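Local coordinates for SNF1-like protein kinase ssp2 (Schizosaccharomyces pombe, PDB 2QRD) that phosphorylates serine and threonine residues of target proteins, probably as the catalytic alpha subunit of an AMPK-like heterotrimer that responds to cellular energy state, at residues L80-Y83 against C89-L92. Residues are numbered along the deposited sequence; the frame is centred on the assembly and turned at random.
Sequences LQLY and CFML
Tyr83 and Met91 pair across a beta hairpin, formed by strands 74-84 and 89-101 in the antiparallel sheet of the KA1-like adenylate sensor region. Two backbone hydrogen bonds close this pair: Tyr83 N to Met91 O at 3.0 Å and Met91 N to Tyr83 O at 2.9 Å. Leu82 and Leu92 form the adjoining non-hydrogen-bonded pair.

The tight part is the apolar face that carries Leu80, Leu82, Phe90 and Leu92. Leu82 has CG anti to its backbone N (chi1 -159°), which brings its CD1 methyl against Phe90 and Leu92. Leu82 CD1 lies 4.0 Å from Phe90 CB and 4.3 Å from Leu92 CD1. The same Leu92 methyl also reaches Leu80: Leu92 CD1 lies 4.0 Å from Leu80 CB. Helix 23-37 covers this face: Ile26 touches both Leu82 and Phe90, and Val30 touches Leu92.

The other face is looser: neither the Tyr83 nor the Met91 side chain comes within 4 Å of the facing segment. Gln81 and Tyr83 are partly exposed, while Met91 is buried. Gln81 CG lies over one face of the Tyr83 ring, off centre, 3.3 Å above its plane. The Gln81 amide is held at both ends. OE1 is hydrogen-bonded to Thr57 OG1, and NE2 donates to Leu82 O. The SPCC1919.03c chain packs here, with its Ser30 on Tyr83 and its Leu31 on Met91.

Tyr83 O also lies 3.4 Å from Phe90 CD2, at the edge of the Phe90 ring and near its plane.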
ATOM      1  N   LEU A  80       7.909  -1.906  26.823  1.00 51.73           N
ATOM      2  CA  LEU A  80       8.338  -0.519  26.657  1.00 51.54           C
ATOM      3  C   LEU A  80       9.690  -0.351  27.285  1.00 51.03           C
ATOM      4  O   LEU A  80       9.966  -0.948  28.299  1.00 51.34           O
ATOM      5  CB  LEU A  80       7.376   0.453  27.317  1.00 51.06           C
ATOM      6  CG  LEU A  80       5.863   0.461  27.041  1.00 52.61           C
ATOM      7  CD1 LEU A  80       5.549   0.776  25.610  1.00 52.88           C
ATOM      8  CD2 LEU A  80       5.153  -0.791  27.500  1.00 50.17           C
ATOM      9  N   GLN A  81      10.533   0.458  26.667  1.00 51.10           N
ATOM     10  CA  GLN A  81      11.864   0.710  27.195  1.00 50.76           C
ATOM     11  C   GLN A  81      12.236   2.182  27.039  1.00 50.38           C
ATOM     12  O   GLN A  81      12.308   2.684  25.926  1.00 50.96           O
ATOM     13  CB  GLN A  81      12.891  -0.171  26.485  1.00 50.36           C
ATOM     14  CG  GLN A  81      14.332   0.004  26.957  1.00 48.92           C
ATOM     15  CD  GLN A  81      14.536  -0.408  28.390  1.00 47.91           C
ATOM     16  OE1 GLN A  81      14.477  -1.585  28.726  1.00 47.31           O
ATOM     17  NE2 GLN A  81      14.797   0.566  29.247  1.00 47.33           N
ATOM     18  N   LEU A  82      12.462   2.860  28.153  1.00 49.30           N
ATOM     19  CA  LEU A  82      12.958   4.221  28.116  1.00 49.11           C
ATOM     20  C   LEU A  82      14.497   4.227  28.000  1.00 48.81           C
ATOM     21  O   LEU A  82      15.201   3.466  28.680  1.00 48.31           O
ATOM     22  CB  LEU A  82      12.460   5.056  29.326  1.00 48.96           C
ATOM     23  CG  LEU A  82      12.463   6.603  29.186  1.00 50.39           C
ATOM     24  CD1 LEU A  82      11.353   7.109  28.249  1.00 49.85           C
ATOM     25  CD2 LEU A  82      12.379   7.344  30.511  1.00 48.66           C
ATOM     26  N   TYR A  83      14.982   5.072  27.089  1.00 48.52           N
ATOM     27  CA  TYR A  83      16.394   5.322  26.874  1.00 48.14           C
ATOM     28  C   TYR A  83      16.706   6.815  26.928  1.00 48.47           C
ATOM     29  O   TYR A  83      15.957   7.637  26.354  1.00 48.48           O
ATOM     30  CB  TYR A  83      16.825   4.845  25.502  1.00 47.42           C
ATOM     31  CG  TYR A  83      16.805   3.361  25.275  1.00 46.89           C
ATOM     32  CD1 TYR A  83      17.727   2.514  25.910  1.00 44.98           C
ATOM     33  CD2 TYR A  83      15.890   2.802  24.382  1.00 46.40           C
ATOM     34  CE1 TYR A  83      17.715   1.151  25.682  1.00 44.20           C
ATOM     35  CE2 TYR A  83      15.876   1.440  24.141  1.00 45.77           C
ATOM     36  CZ  TYR A  83      16.791   0.632  24.780  1.00 46.98           C
ATOM     37  OH  TYR A  83      16.740  -0.704  24.523  1.00 48.10           O
ATOM     38  N   CYS A  89      16.613  14.369  26.831  1.00 50.16           N
ATOM     39  CA  CYS A  89      15.893  13.786  25.705  1.00 49.42           C
ATOM     40  C   CYS A  89      15.919  12.267  25.738  1.00 48.89           C
ATOM     41  O   CYS A  89      16.983  11.649  25.932  1.00 47.95           O
ATOM     42  CB  CYS A  89      16.461  14.287  24.379  1.00 49.65           C
ATOM     43  SG  CYS A  89      16.605  16.060  24.359  1.00 51.79           S
ATOM     44  N   PHE A  90      14.737  11.682  25.529  1.00 47.98           N
ATOM     45  CA  PHE A  90      14.530  10.251  25.729  1.00 48.17           C
ATOM     46  C   PHE A  90      13.780   9.640  24.550  1.00 48.29           C
ATOM     47  O   PHE A  90      13.033  10.339  23.842  1.00 48.43           O
ATOM     48  CB  PHE A  90      13.776   9.991  27.045  1.00 47.53           C
ATOM     49  CG  PHE A  90      14.471  10.528  28.251  1.00 47.77           C
ATOM     50  CD1 PHE A  90      14.186  11.807  28.731  1.00 47.71           C
ATOM     51  CD2 PHE A  90      15.432   9.761  28.918  1.00 48.61           C
ATOM     52  CE1 PHE A  90      14.850  12.329  29.856  1.00 46.83           C
ATOM     53  CE2 PHE A  90      16.087  10.263  30.039  1.00 47.68           C
ATOM     54  CZ  PHE A  90      15.802  11.563  30.498  1.00 47.55           C
ATOM     55  N   MET A  91      14.011   8.352  24.317  1.00 47.88           N
ATOM     56  CA  MET A  91      13.140   7.583  23.433  1.00 48.27           C
ATOM     57  C   MET A  91      12.346   6.584  24.267  1.00 48.57           C
ATOM     58  O   MET A  91      12.887   5.905  25.167  1.00 48.65           O
ATOM     59  CB  MET A  91      13.938   6.848  22.335  1.00 48.28           C
ATOM     60  CG  MET A  91      13.099   5.926  21.454  1.00 46.83           C
ATOM     61  SD  MET A  91      13.976   4.604  20.603  1.00 48.11           S
ATOM     62  CE  MET A  91      15.096   5.506  19.517  1.00 43.98           C
ATOM     63  N   LEU A  92      11.056   6.506  23.987  1.00 48.93           N
ATOM     64  CA  LEU A  92      10.292   5.378  24.463  1.00 49.61           C
ATOM     65  C   LEU A  92      10.268   4.330  23.342  1.00 49.77           C
ATOM     66  O   LEU A  92       9.598   4.497  22.324  1.00 49.44           O
ATOM     67  CB  LEU A  92       8.890   5.812  24.879  1.00 50.06           C
ATOM     68  CG  LEU A  92       7.945   4.762  25.491  1.00 51.25           C
ATOM     69  CD1 LEU A  92       8.506   4.242  26.850  1.00 49.98           C
ATOM     70  CD2 LEU A  92       6.553   5.399  25.633  1.00 49.48           C
TER